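PDB 4TXD: Csc2 from Thermofilum pendens, which probably binds CRISPR RNA as the zinc-containing Cas7-family subunit of a type I-D CRISPR interference complex. Local coordinates for residues A99-Q104 with A263-L268; L108-R113 with E142-T147; K133-K138 with F354-V359; D165-H170 with D346-S351. One frame throughout, in Å; residues are numbered along the deposited sequence. Where two conformers were deposited one is given.

Contact 1: A99-Q104 with A263-L268; sequences AVTRRQ and ATLREL
The terminal amide of Q104 is the flat group that carries the polar half of this contact, and it works through its two ends: NE2 meets the hydroxyl of T264, while OE1 meets a bridging water. The bond from Q104 NE2 to T264 OG1 is weak, 3.0 Å long and bent to 150° at the hydrogen; the same hydroxyl is also bonded to the main-chain O of Y260, a turn back in helix 252-263. The water donates to Q104 OE1 at 3.3 Å and to E267 O, and accepts from R266 N, so the amide reaches T264 directly and the R266-E267 backbone through water. A bend at chi2 (61°) turns the amide toward T264. The remainder is mainly apolar packing. L265 enters between helix residues with its two methyls divided: CD2 lies 3.7 Å from Q104 CB and 3.5 Å from V100 O, and CD1 approaches V100 CG2 (4.1 Å) and T101 OG1, itself bonded to L97 O. L268 CD2 adds to this packing, 3.9 Å from V100 CB. With an alanine here in place of Q104, the water would probably lose its helix-side acceptor and the T264 hydroxyl its weak donor. Helix 94-115 thus packs on the loop that joins helix 252-263 to strand 267-268, consistent with the RRM-like core of Cas7 proteins.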
loop_
_atom_site.group_PDB
_atom_site.type_symbol
_atom_site.label_atom_id
_atom_site.label_comp_id
_atom_site.label_asym_id
_atom_site.label_seq_id
_atom_site.Cartn_x
_atom_site.Cartn_y
_atom_site.Cartn_z
ATOM N N ALA A 99 -4.783 1.556 -4.370
ATOM C CA ALA A 99 -5.995 2.260 -4.001
ATOM C C ALA A 99 -6.519 1.749 -2.664
ATOM O O ALA A 99 -6.829 2.554 -1.782
ATOM C CB ALA A 99 -7.050 2.114 -5.072
ATOM N N VAL A 100 -6.608 0.428 -2.495
ATOM C CA VAL A 100 -7.250 -0.079 -1.279
ATOM C C VAL A 100 -6.320 0.093 -0.083
ATOM O O VAL A 100 -6.792 0.337 1.042
ATOM C CB VAL A 100 -7.695 -1.574 -1.386
ATOM C CG1 VAL A 100 -8.739 -1.755 -2.488
ATOM C CG2 VAL A 100 -6.503 -2.520 -1.572
ATOM N N THR A 101 -5.010 -0.014 -0.305
ATOM C CA THR A 101 -4.074 0.059 0.810
ATOM C C THR A 101 -3.987 1.508 1.293
ATOM O O THR A 101 -3.941 1.780 2.505
ATOM C CB THR A 101 -2.675 -0.456 0.440
ATOM O OG1 THR A 101 -2.757 -1.818 -0.001
ATOM C CG2 THR A 101 -1.723 -0.379 1.643
ATOM N N ARG A 102 -3.993 2.436 0.370
ATOM C CA ARG A 102 -3.937 3.824 0.749
ATOM C C ARG A 102 -5.236 4.291 1.369
ATOM O O ARG A 102 -5.244 5.039 2.277
ATOM C CB ARG A 102 -3.459 4.696 -0.403
ATOM C CG ARG A 102 -4.485 5.479 -1.116
ATOM C CD ARG A 102 -3.993 6.885 -1.383
ATOM N NE ARG A 102 -3.226 6.925 -2.594
ATOM C CZ ARG A 102 -2.256 7.778 -2.882
ATOM N NH1 ARG A 102 -1.687 7.662 -4.034
ATOM N NH2 ARG A 102 -1.832 8.696 -2.044
ATOM N N ARG A 103 -6.328 3.767 0.876
ATOM C CA ARG A 103 -7.626 4.058 1.474
ATOM C C ARG A 103 -7.706 3.527 2.916
ATOM O O ARG A 103 -8.299 4.168 3.797
ATOM C CB ARG A 103 -8.749 3.471 0.608
ATOM C CG ARG A 103 -10.107 4.105 0.835
ATOM C CD ARG A 103 -10.889 3.356 1.882
ATOM N NE ARG A 103 -12.074 4.085 2.330
ATOM C CZ ARG A 103 -12.073 4.976 3.315
ATOM N NH1 ARG A 103 -10.943 5.262 3.951
ATOM N NH2 ARG A 103 -13.200 5.583 3.663
ATOM N N GLN A 104 -7.101 2.370 3.158
ATOM C CA GLN A 104 -7.044 1.816 4.506
ATOM C C GLN A 104 -6.165 2.673 5.435
ATOM O O GLN A 104 -6.551 2.972 6.571
ATOM C CB GLN A 104 -6.536 0.367 4.474
ATOM C CG GLN A 104 -6.346 -0.289 5.860
ATOM C CD GLN A 104 -7.633 -0.392 6.690
ATOM O OE1 GLN A 104 -8.741 -0.146 6.205
ATOM N NE2 GLN A 104 -7.477 -0.753 7.960
ATOM N N ALA A 263 -2.053 -5.335 6.570
ATOM C CA ALA A 263 -2.525 -6.391 7.461
ATOM C C ALA A 263 -3.946 -6.156 7.948
ATOM O O ALA A 263 -4.632 -7.100 8.351
ATOM C CB ALA A 263 -1.574 -6.519 8.655
ATOM N N THR A 264 -4.401 -4.907 7.908
ATOM C CA THR A 264 -5.733 -4.593 8.410
ATOM C C THR A 264 -6.776 -4.401 7.329
ATOM O O THR A 264 -7.921 -4.059 7.627
ATOM C CB THR A 264 -5.723 -3.327 9.303
ATOM O OG1 THR A 264 -5.019 -2.267 8.644
ATOM C CG2 THR A 264 -5.045 -3.634 10.642
ATOM N N LEU A 265 -6.387 -4.619 6.078
ATOM C CA LEU A 265 -7.351 -4.674 4.987
ATOM C C LEU A 265 -8.417 -5.740 5.245
ATOM O O LEU A 265 -8.095 -6.898 5.515
ATOM C CB LEU A 265 -6.651 -4.977 3.656
ATOM C CG LEU A 265 -5.863 -3.866 2.977
ATOM C CD1 LEU A 265 -5.089 -4.425 1.801
ATOM C CD2 LEU A 265 -6.842 -2.783 2.532
ATOM N N ARG A 266 -9.673 -5.346 5.138
ATOM C CA ARG A 266 -10.767 -6.292 5.265
ATOM C C ARG A 266 -11.861 -5.983 4.246
ATOM O O ARG A 266 -12.014 -6.715 3.256
ATOM C CB ARG A 266 -11.321 -6.287 6.697
ATOM C CG ARG A 266 -12.426 -7.295 6.899
ATOM C CD ARG A 266 -12.615 -7.685 8.359
ATOM N NE ARG A 266 -13.185 -9.027 8.470
ATOM C CZ ARG A 266 -14.484 -9.300 8.396
ATOM N NH1 ARG A 266 -15.362 -8.321 8.215
ATOM N NH2 ARG A 266 -14.908 -10.555 8.503
ATOM N N GLU A 267 -12.613 -4.905 4.458
ATOM C CA GLU A 267 -13.677 -4.553 3.518
ATOM C C GLU A 267 -13.124 -3.713 2.378
ATOM O O GLU A 267 -12.681 -2.591 2.592
ATOM C CB GLU A 267 -14.809 -3.798 4.217
ATOM C CG GLU A 267 -15.395 -4.516 5.429
ATOM C CD GLU A 267 -16.117 -5.805 5.078
ATOM O OE1 GLU A 267 -16.415 -6.022 3.880
ATOM O OE2 GLU A 267 -16.390 -6.603 6.009
ATOM N N LEU A 268 -13.144 -4.266 1.169
ATOM C CA LEU A 268 -12.594 -3.588 -0.004
ATOM C C LEU A 268 -13.723 -3.007 -0.824
ATOM O O LEU A 268 -14.744 -3.666 -1.046
ATOM C CB LEU A 268 -11.764 -4.544 -0.867
ATOM C CG LEU A 268 -10.616 -5.305 -0.200
ATOM C CD1 LEU A 268 -9.839 -6.099 -1.244
ATOM C CD2 LEU A 268 -9.682 -4.354 0.572
HETATM O O HOH W 1 -10.108 -2.421 4.295
#

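Contact 2: L108-R113 with E142-T147; sequences LLREYR and EEWNCT. With ZN (zinc ion), chain B.
R110 and R113, one turn apart on helix 94-115, face an irregular segment that runs past the helix, with CA atoms 7.2 Å apart for R110 and N145 and 7.6 Å for R113 and W144. The extended side chain of R110 delivers NE to N145 OD1 at 2.9 Å, an almost straight bond (173°) that lies in the guanidinium plane and uses a lone pair of the amide oxygen. Further out, R110 NH2 reaches C146 O. R113 takes another path: its chain bends at chi3 (64°), which turns NH1 back to W144 O, 2.9 Å away, and lays one guanidinium face over R110 CA. These bonds, the one to C146 O only weak, meet the backbone on both flanks of N145, next to a zinc site of three cysteines and one aspartate, in which C146 SG sits 2.2 Å from the zinc ion and D165, C168 and C171 complete the shell. Beside these bonds, W144 packs its CH2 3.7 Å from L109 CB. At the pyrrole end of the indole, NE1 donates to D165 OD2, so W144 links the helix to a carboxylate that itself binds the zinc, and its ring meets that of W348 edge-to-face.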
loop_
_atom_site.group_PDB
_atom_site.type_symbol
_atom_site.label_atom_id
_atom_site.label_comp_id
_atom_site.label_asym_id
_atom_site.label_seq_id
_atom_site.Cartn_x
_atom_site.Cartn_y
_atom_site.Cartn_z
ATOM N N LEU A 108 -7.300 4.522 8.897
ATOM C CA LEU A 108 -6.576 4.383 10.146
ATOM C C LEU A 108 -6.172 5.765 10.664
ATOM O O LEU A 108 -6.247 6.016 11.867
ATOM C CB LEU A 108 -5.352 3.480 9.974
ATOM C CG LEU A 108 -5.679 2.008 9.659
ATOM C CD1 LEU A 108 -4.418 1.241 9.368
ATOM C CD2 LEU A 108 -6.422 1.358 10.828
ATOM N N LEU A 109 -5.768 6.658 9.756
ATOM C CA LEU A 109 -5.425 8.039 10.127
ATOM C C LEU A 109 -6.625 8.782 10.681
ATOM O O LEU A 109 -6.500 9.576 11.623
ATOM C CB LEU A 109 -4.861 8.817 8.927
ATOM C CG LEU A 109 -3.444 8.435 8.524
ATOM C CD1 LEU A 109 -3.105 8.986 7.132
ATOM C CD2 LEU A 109 -2.461 8.929 9.581
ATOM N N ARG A 110 -7.786 8.548 10.080
ATOM C CA ARG A 110 -9.006 9.158 10.581
ATOM C C ARG A 110 -9.348 8.640 11.978
ATOM O O ARG A 110 -9.778 9.403 12.844
ATOM C CB ARG A 110 -10.155 8.909 9.623
ATOM C CG ARG A 110 -10.133 9.811 8.414
ATOM C CD ARG A 110 -11.089 9.304 7.359
ATOM N NE ARG A 110 -11.129 10.176 6.191
ATOM C CZ ARG A 110 -11.558 9.789 4.992
ATOM N NH1 ARG A 110 -11.965 8.536 4.805
ATOM N NH2 ARG A 110 -11.568 10.647 3.977
ATOM N N GLU A 111 -9.132 7.351 12.207
ATOM C CA GLU A 111 -9.401 6.775 13.520
ATOM C C GLU A 111 -8.380 7.232 14.555
ATOM O O GLU A 111 -8.702 7.361 15.743
ATOM C CB GLU A 111 -9.440 5.248 13.435
ATOM C CG GLU A 111 -10.701 4.757 12.712
ATOM C CD GLU A 111 -10.772 3.243 12.577
ATOM O OE1 GLU A 111 -9.899 2.523 13.129
ATOM O OE2 GLU A 111 -11.718 2.784 11.904
ATOM N N TYR A 112 -7.151 7.481 14.112
ATOM C CA TYR A 112 -6.141 8.038 14.998
ATOM C C TYR A 112 -6.604 9.407 15.455
ATOM O O TYR A 112 -6.595 9.718 16.655
ATOM C CB TYR A 112 -4.779 8.139 14.314
ATOM C CG TYR A 112 -3.776 8.932 15.127
ATOM C CD1 TYR A 112 -3.150 8.364 16.230
ATOM C CD2 TYR A 112 -3.458 10.252 14.792
ATOM C CE1 TYR A 112 -2.231 9.080 16.986
ATOM C CE2 TYR A 112 -2.535 10.977 15.544
ATOM C CZ TYR A 112 -1.932 10.388 16.641
ATOM O OH TYR A 112 -1.023 11.093 17.399
ATOM N N ARG A 113 -7.028 10.210 14.486
ATOM C CA ARG A 113 -7.520 11.555 14.756
ATOM C C ARG A 113 -8.644 11.543 15.784
ATOM O O ARG A 113 -8.688 12.375 16.690
ATOM C CB ARG A 113 -8.010 12.208 13.467
ATOM C CG ARG A 113 -8.664 13.561 13.664
ATOM C CD ARG A 113 -9.530 13.913 12.478
ATOM N NE ARG A 113 -10.644 12.979 12.356
ATOM C CZ ARG A 113 -11.228 12.642 11.211
ATOM N NH1 ARG A 113 -10.798 13.157 10.063
ATOM N NH2 ARG A 113 -12.235 11.778 11.214
ATOM N N GLU A 142 -7.856 22.997 11.326
ATOM C CA GLU A 142 -7.557 22.326 12.580
ATOM C C GLU A 142 -8.318 21.021 12.701
ATOM O O GLU A 142 -7.910 20.141 13.387
ATOM C CB GLU A 142 -7.869 23.221 13.765
ATOM C CG GLU A 142 -6.948 24.422 13.896
ATOM C CD GLU A 142 -7.209 25.226 15.162
ATOM O OE1 GLU A 142 -8.221 24.996 15.827
ATOM O OE2 GLU A 142 -6.393 26.098 15.471
ATOM N N GLU A 143 -9.439 20.920 12.024
ATOM C CA GLU A 143 -10.111 19.633 11.860
ATOM C C GLU A 143 -9.466 18.915 10.685
ATOM O O GLU A 143 -9.826 19.176 9.544
ATOM C CB GLU A 143 -11.614 19.812 11.616
ATOM C CG GLU A 143 -12.301 20.698 12.639
ATOM C CD GLU A 143 -11.759 20.483 14.037
ATOM O OE1 GLU A 143 -11.949 19.373 14.582
ATOM O OE2 GLU A 143 -11.128 21.420 14.579
ATOM N N TRP A 144 -8.519 18.028 10.944
ATOM C CA TRP A 144 -7.809 17.372 9.860
ATOM C C TRP A 144 -8.637 16.379 9.068
ATOM O O TRP A 144 -9.330 15.577 9.610
ATOM C CB TRP A 144 -6.503 16.711 10.303
ATOM C CG TRP A 144 -5.819 16.015 9.179
ATOM C CD1 TRP A 144 -5.031 16.563 8.234
ATOM C CD2 TRP A 144 -5.972 14.657 8.826
ATOM N NE1 TRP A 144 -4.637 15.627 7.337
ATOM C CE2 TRP A 144 -5.211 14.441 7.671
ATOM C CE3 TRP A 144 -6.667 13.595 9.376
ATOM C CZ2 TRP A 144 -5.125 13.209 7.074
ATOM C CZ3 TRP A 144 -6.579 12.395 8.784
ATOM C CH2 TRP A 144 -5.814 12.200 7.644
ATOM N N ASN A 145 -8.455 16.422 7.762
ATOM C CA ASN A 145 -8.913 15.324 6.939
ATOM C C ASN A 145 -8.158 15.356 5.625
ATOM O O ASN A 145 -7.588 16.384 5.254
ATOM C CB ASN A 145 -10.427 15.396 6.703
ATOM C CG ASN A 145 -11.009 14.073 6.219
ATOM O OD1 ASN A 145 -10.451 13.002 6.466
ATOM N ND2 ASN A 145 -12.134 14.149 5.521
ATOM N N CYS A 146 -8.129 14.216 4.949
ATOM C CA CYS A 146 -7.573 14.129 3.610
ATOM C C CYS A 146 -8.464 13.183 2.812
ATOM O O CYS A 146 -9.193 12.369 3.380
ATOM C CB CYS A 146 -6.112 13.645 3.644
ATOM S SG CYS A 146 -5.176 13.777 2.053
ATOM N N THR A 147 -8.398 13.268 1.515
ATOM C CA THR A 147 -9.102 12.299 0.726
ATOM C C THR A 147 -8.149 11.355 0.060
ATOM O O THR A 147 -6.951 11.515 0.128
ATOM C CB THR A 147 -9.900 12.942 -0.369
ATOM O OG1 THR A 147 -10.529 11.904 -1.087
ATOM C CG2 THR A 147 -9.015 13.703 -1.296
HETATM ZN ZN ZN B . -3.026 13.554 2.566
#

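Contact 3: K133-K138 with F354-V359; sequences KDLGFK and FAEKMV
L135 and F137 share a first torsion, CG anti to the carbonyl carbon (chi1 -70° and -67°), and both side chains thereby reach the same face of segment 354-359 of helix 343-365. They stand on either side of G136, the pivot of a Schellman motif that ends helix 118-134; its positive phi would jam any CB against the carbonyl O of L135. The contact illustrates how a helix terminus can pack on a second helix without a hydrogen bond between the two segments. L135 puts CD1 against the helix backbone, 3.8 Å from E356 CA. F137 goes deeper, and three side chains surround the outer end of its ring: V359 CG2 is 3.9 Å from F137 CE2, A355 CB is 4.2 Å from F137 CZ, and M358 is the third. The F137 ring also meets that of F167, which joins this packing to the zinc-binding loop. A serine in place of F137 would probably leave A355, M358 and V359 facing a gap and F167 without its ring neighbour. The M358 chain bends at chi3 (77°) to turn its methyl toward F137, and CE ends in the plane of the ring, 3.7 Å from F137 CZ.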
loop_
_atom_site.group_PDB
_atom_site.type_symbol
_atom_site.label_atom_id
_atom_site.label_comp_id
_atom_site.label_asym_id
_atom_site.label_seq_id
_atom_site.Cartn_x
_atom_site.Cartn_y
_atom_site.Cartn_z
ATOM N N LYS A 133 1.262 24.552 7.680
ATOM C CA LYS A 133 0.895 25.903 7.319
ATOM C C LYS A 133 2.126 26.753 7.055
ATOM O O LYS A 133 2.195 27.448 6.094
ATOM C CB LYS A 133 0.072 26.542 8.420
ATOM C CG LYS A 133 -0.447 27.910 8.061
ATOM C CD LYS A 133 -1.560 28.388 8.968
ATOM C CE LYS A 133 -1.992 29.802 8.617
ATOM N NZ LYS A 133 -2.416 30.571 9.808
ATOM N N ASP A 134 3.080 26.676 7.955
ATOM C CA ASP A 134 4.349 27.389 7.801
ATOM C C ASP A 134 5.076 26.978 6.524
ATOM O O ASP A 134 5.849 27.750 5.966
ATOM C CB ASP A 134 5.279 27.133 8.995
ATOM C CG ASP A 134 4.749 27.709 10.307
ATOM O OD1 ASP A 134 3.794 28.517 10.284
ATOM O OD2 ASP A 134 5.303 27.351 11.370
ATOM N N LEU A 135 4.829 25.779 6.052
ATOM C CA LEU A 135 5.522 25.270 4.887
ATOM C C LEU A 135 4.792 25.584 3.608
ATOM O O LEU A 135 5.181 25.163 2.561
ATOM C CB LEU A 135 5.701 23.775 5.000
ATOM C CG LEU A 135 6.679 23.276 6.029
ATOM C CD1 LEU A 135 6.499 21.793 6.233
ATOM C CD2 LEU A 135 8.086 23.594 5.627
ATOM N N GLY A 136 3.715 26.319 3.729
ATOM C CA GLY A 136 2.992 26.790 2.570
ATOM C C GLY A 136 1.740 26.013 2.219
ATOM O O GLY A 136 0.984 26.423 1.342
ATOM N N PHE A 137 1.503 24.898 2.886
ATOM C CA PHE A 137 0.355 24.091 2.566
ATOM C C PHE A 137 -0.978 24.770 2.872
ATOM O O PHE A 137 -1.095 25.470 3.827
ATOM C CB PHE A 137 0.460 22.729 3.228
ATOM C CG PHE A 137 1.562 21.882 2.691
ATOM C CD1 PHE A 137 1.373 21.116 1.575
ATOM C CD2 PHE A 137 2.765 21.850 3.299
ATOM C CE1 PHE A 137 2.378 20.362 1.077
ATOM C CE2 PHE A 137 3.764 21.086 2.812
ATOM C CZ PHE A 137 3.574 20.336 1.698
ATOM N N LYS A 138 -1.964 24.520 2.041
ATOM C CA LYS A 138 -3.233 25.231 2.102
ATOM C C LYS A 138 -4.321 24.457 2.838
ATOM O O LYS A 138 -5.177 25.060 3.477
ATOM C CB LYS A 138 -3.715 25.564 0.686
ATOM C CG LYS A 138 -2.890 26.649 0.011
ATOM C CD LYS A 138 -3.474 27.021 -1.345
ATOM C CE LYS A 138 -2.650 28.103 -2.006
ATOM N NZ LYS A 138 -3.159 28.410 -3.367
ATOM N N PHE A 354 9.093 14.583 5.922
ATOM C CA PHE A 354 9.190 14.431 4.487
ATOM C C PHE A 354 8.689 15.660 3.732
ATOM O O PHE A 354 9.307 16.119 2.821
ATOM C CB PHE A 354 8.418 13.196 4.038
ATOM C CG PHE A 354 8.572 12.873 2.593
ATOM C CD1 PHE A 354 9.551 12.040 2.168
ATOM C CD2 PHE A 354 7.736 13.415 1.678
ATOM C CE1 PHE A 354 9.682 11.736 0.854
ATOM C CE2 PHE A 354 7.866 13.123 0.361
ATOM C CZ PHE A 354 8.840 12.281 -0.048
ATOM N N ALA A 355 7.553 16.158 4.131
ATOM C CA ALA A 355 6.956 17.263 3.459
ATOM C C ALA A 355 7.831 18.513 3.563
ATOM O O ALA A 355 7.983 19.242 2.621
ATOM C CB ALA A 355 5.594 17.538 4.019
ATOM N N GLU A 356 8.352 18.738 4.750
ATOM C CA GLU A 356 9.402 19.799 4.877
ATOM C C GLU A 356 10.714 19.755 3.903
ATOM O O GLU A 356 11.017 20.638 3.178
ATOM C CB GLU A 356 9.909 19.833 6.324
ATOM C CG GLU A 356 11.079 20.790 6.550
ATOM C CD GLU A 356 11.875 20.450 7.799
ATOM O OE1 GLU A 356 11.297 20.490 8.903
ATOM O OE2 GLU A 356 13.073 20.121 7.680
ATOM N N LYS A 357 11.204 18.540 3.830
ATOM C CA LYS A 357 12.285 18.241 2.936
ATOM C C LYS A 357 11.870 18.389 1.468
ATOM O O LYS A 357 12.638 18.811 0.658
ATOM C CB LYS A 357 12.870 16.878 3.215
ATOM C CG LYS A 357 13.960 16.847 4.271
ATOM C CD LYS A 357 13.487 17.347 5.601
ATOM C CE LYS A 357 14.552 17.263 6.674
ATOM N NZ LYS A 357 13.968 17.632 7.962
ATOM N N MET A 358 10.640 18.046 1.167
ATOM C CA MET A 358 10.146 18.177 -0.176
ATOM C C MET A 358 10.073 19.637 -0.576
ATOM O O MET A 358 10.525 20.017 -1.592
ATOM C CB MET A 358 8.779 17.550 -0.322
ATOM C CG MET A 358 8.063 17.893 -1.607
ATOM S SD MET A 358 6.445 17.157 -1.726
ATOM C CE MET A 358 5.509 18.196 -0.680
ATOM N N VAL A 359 9.450 20.421 0.265
ATOM C CA VAL A 359 9.336 21.848 0.041
ATOM C C VAL A 359 10.708 22.515 -0.101
ATOM O O VAL A 359 10.927 23.276 -0.983
ATOM C CB VAL A 359 8.495 22.497 1.143
ATOM C CG1 VAL A 359 8.567 23.994 1.072
ATOM C CG2 VAL A 359 7.070 22.026 1.062
#

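Contact 4: D165-H170 with D346-S351; sequences DGFCPH and DLWRSS. With ZN (zinc ion), chain B.
P169 lies on W348, its CD 3.7 Å from the centroid of the six-membered ring and just 4° off the ring normal, a CH-pi contact over the face. P169 CG packs against L347, the residue before W348, 3.6 Å from L347 CG. Near the far rim of the indole, C168 CB comes within 3.5 Å of W348 CH2, and F167 CD1 lies at the ring edge, in plane. One polar bond joins the segments: S351 OG donates to F167 O at 2.7 Å, from above the carbonyl plane rather than along a lone pair. A chi1 of -168° swings S351 OG away from the backbone N and directs it at the loop, where it is also bonded to T172 OG1. The loop so held supplies two of the four zinc ligands. D165 OD1 and C168 SG each bind the zinc ion at 2.2 Å, with C146 and C171 as the other ligands, the last forming a CxxC pair with C168. Behind this shell, F167 N closes an Asx turn on D165 OD1 at 3.0 Å, and C168 N, one residue further, extends it to an Asx motif at 3.1 Å; both donate from the same face of the carboxylate, which probably steadies its negative charge beside the metal. C168, at the N-cap of helix 169-174, also caps a backbone N of that helix through its side chain.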
loop_
_atom_site.group_PDB
_atom_site.type_symbol
_atom_site.label_atom_id
_atom_site.label_comp_id
_atom_site.label_asym_id
_atom_site.label_seq_id
_atom_site.Cartn_x
_atom_site.Cartn_y
_atom_site.Cartn_z
ATOM N N ASP A 165 -4.200 16.658 0.853
ATOM C CA ASP A 165 -3.471 17.720 1.510
ATOM C C ASP A 165 -2.017 17.830 1.068
ATOM O O ASP A 165 -1.428 18.870 1.145
ATOM C CB ASP A 165 -3.578 17.625 3.022
ATOM C CG ASP A 165 -3.181 16.281 3.561
ATOM O OD1 ASP A 165 -2.386 15.612 2.960
ATOM O OD2 ASP A 165 -3.658 15.904 4.615
ATOM N N GLY A 166 -1.471 16.734 0.600
ATOM C CA GLY A 166 -0.113 16.702 0.163
ATOM C C GLY A 166 0.922 16.595 1.245
ATOM O O GLY A 166 2.077 16.684 0.958
ATOM N N PHE A 167 0.502 16.409 2.488
ATOM C CA PHE A 167 1.459 16.269 3.554
ATOM C C PHE A 167 1.189 15.158 4.566
ATOM O O PHE A 167 2.002 14.882 5.361
ATOM C CB PHE A 167 1.692 17.594 4.261
ATOM C CG PHE A 167 0.511 18.099 5.009
ATOM C CD1 PHE A 167 0.262 17.668 6.267
ATOM C CD2 PHE A 167 -0.342 18.981 4.453
ATOM C CE1 PHE A 167 -0.815 18.123 6.961
ATOM C CE2 PHE A 167 -1.429 19.443 5.137
ATOM C CZ PHE A 167 -1.670 19.007 6.399
ATOM N N CYS A 168 0.029 14.545 4.491
ATOM C CA CYS A 168 -0.294 13.456 5.370
ATOM C C CYS A 168 0.409 12.174 4.969
ATOM O O CYS A 168 0.912 12.052 3.907
ATOM C CB CYS A 168 -1.790 13.272 5.468
ATOM S SG CYS A 168 -2.512 12.213 4.229
ATOM N N PRO A 169 0.439 11.218 5.990
ATOM C CA PRO A 169 1.167 10.004 5.644
ATOM C C PRO A 169 0.720 9.281 4.369
ATOM O O PRO A 169 1.537 8.766 3.705
ATOM C CB PRO A 169 0.948 9.109 6.850
ATOM C CG PRO A 169 0.885 10.031 7.993
ATOM C CD PRO A 169 0.013 11.079 7.472
ATOM N N HIS A 170 -0.547 9.253 4.055
ATOM C CA HIS A 170 -0.941 8.539 2.871
ATOM C C HIS A 170 -0.493 9.273 1.621
ATOM O O HIS A 170 -0.088 8.668 0.700
ATOM C CB HIS A 170 -2.416 8.143 2.866
ATOM C CG HIS A 170 -3.298 9.058 2.108
ATOM N ND1 HIS A 170 -3.370 9.055 0.741
ATOM C CD2 HIS A 170 -4.143 10.018 2.524
ATOM C CE1 HIS A 170 -4.226 9.966 0.345
ATOM N NE2 HIS A 170 -4.703 10.573 1.409
ATOM N N ASP A 346 4.374 8.943 15.581
ATOM C CA ASP A 346 5.670 8.954 14.936
ATOM C C ASP A 346 5.508 8.943 13.417
ATOM O O ASP A 346 6.335 9.502 12.699
ATOM C CB ASP A 346 6.502 7.783 15.412
ATOM C CG ASP A 346 6.751 7.839 16.902
ATOM O OD1 ASP A 346 7.174 8.908 17.383
ATOM O OD2 ASP A 346 6.495 6.833 17.592
ATOM N N LEU A 347 4.424 8.337 12.947
ATOM C CA LEU A 347 4.104 8.341 11.524
ATOM C C LEU A 347 3.844 9.765 11.027
ATOM O O LEU A 347 4.326 10.174 9.969
ATOM C CB LEU A 347 2.887 7.459 11.245
ATOM C CG LEU A 347 2.440 7.379 9.781
ATOM C CD1 LEU A 347 3.502 6.685 8.903
ATOM C CD2 LEU A 347 1.046 6.715 9.658
ATOM N N TRP A 348 3.068 10.511 11.776
ATOM C CA TRP A 348 2.776 11.891 11.435
ATOM C C TRP A 348 4.054 12.752 11.507
ATOM O O TRP A 348 4.328 13.505 10.624
ATOM C CB TRP A 348 1.681 12.445 12.323
ATOM C CG TRP A 348 0.322 12.511 11.789
ATOM C CD1 TRP A 348 -0.748 11.887 12.281
ATOM C CD2 TRP A 348 -0.151 13.294 10.700
ATOM N NE1 TRP A 348 -1.848 12.195 11.589
ATOM C CE2 TRP A 348 -1.516 13.065 10.600
ATOM C CE3 TRP A 348 0.447 14.167 9.795
ATOM C CZ2 TRP A 348 -2.290 13.668 9.654
ATOM C CZ3 TRP A 348 -0.316 14.743 8.866
ATOM C CH2 TRP A 348 -1.666 14.502 8.785
ATOM N N ARG A 349 4.837 12.587 12.554
ATOM C CA ARG A 349 6.147 13.254 12.635
ATOM C C ARG A 349 6.994 12.984 11.390
ATOM O O ARG A 349 7.624 13.890 10.843
ATOM C CB ARG A 349 6.935 12.798 13.870
ATOM C CG ARG A 349 6.492 13.395 15.210
ATOM C CD ARG A 349 7.234 12.729 16.384
ATOM N NE ARG A 349 8.678 12.729 16.178
ATOM C CZ ARG A 349 9.436 11.637 16.069
ATOM N NH1 ARG A 349 8.905 10.428 16.172
ATOM N NH2 ARG A 349 10.738 11.755 15.866
ATOM N N SER A 350 7.015 11.728 10.956
ATOM C CA SER A 350 7.775 11.331 9.770
ATOM C C SER A 350 7.214 11.958 8.489
ATOM O O SER A 350 7.965 12.327 7.576
ATOM C CB SER A 350 7.782 9.807 9.642
ATOM O OG SER A 350 8.754 9.377 8.717
ATOM N N SER A 351 5.914 12.100 8.413
ATOM C CA SER A 351 5.304 12.598 7.216
ATOM C C SER A 351 5.565 14.076 7.059
ATOM O O SER A 351 5.879 14.524 6.010
ATOM C CB SER A 351 3.811 12.344 7.192
ATOM O OG SER A 351 3.235 12.575 5.955
HETATM ZN ZN ZN B . -3.026 13.554 2.566
#

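In the fold
Contacts 2 and 4 share the zinc ion: their centres lie 11 Å apart, and each supplies part of the shell. Contact 3 is centred 11 Å from contact 4 and uses the same helix, 343-365, about two turns further along; the F137 side chain is about 9 Å from the zinc and packs on the backbone of D165, itself a zinc ligand (F137 CD1 to D165 O 3.6 Å). Contact 1 lies farther off, toward the central sheet, the Q104 side chain about 14 Å from the zinc. Helix 94-115 serves contacts 1 and 2, which touch where T264 OG1 meets L108 CD1 at 3.6 Å. R102 NH2 probably hydrogen-bonds H170 ND1 at 3.2 Å, joining contacts 1 and 4.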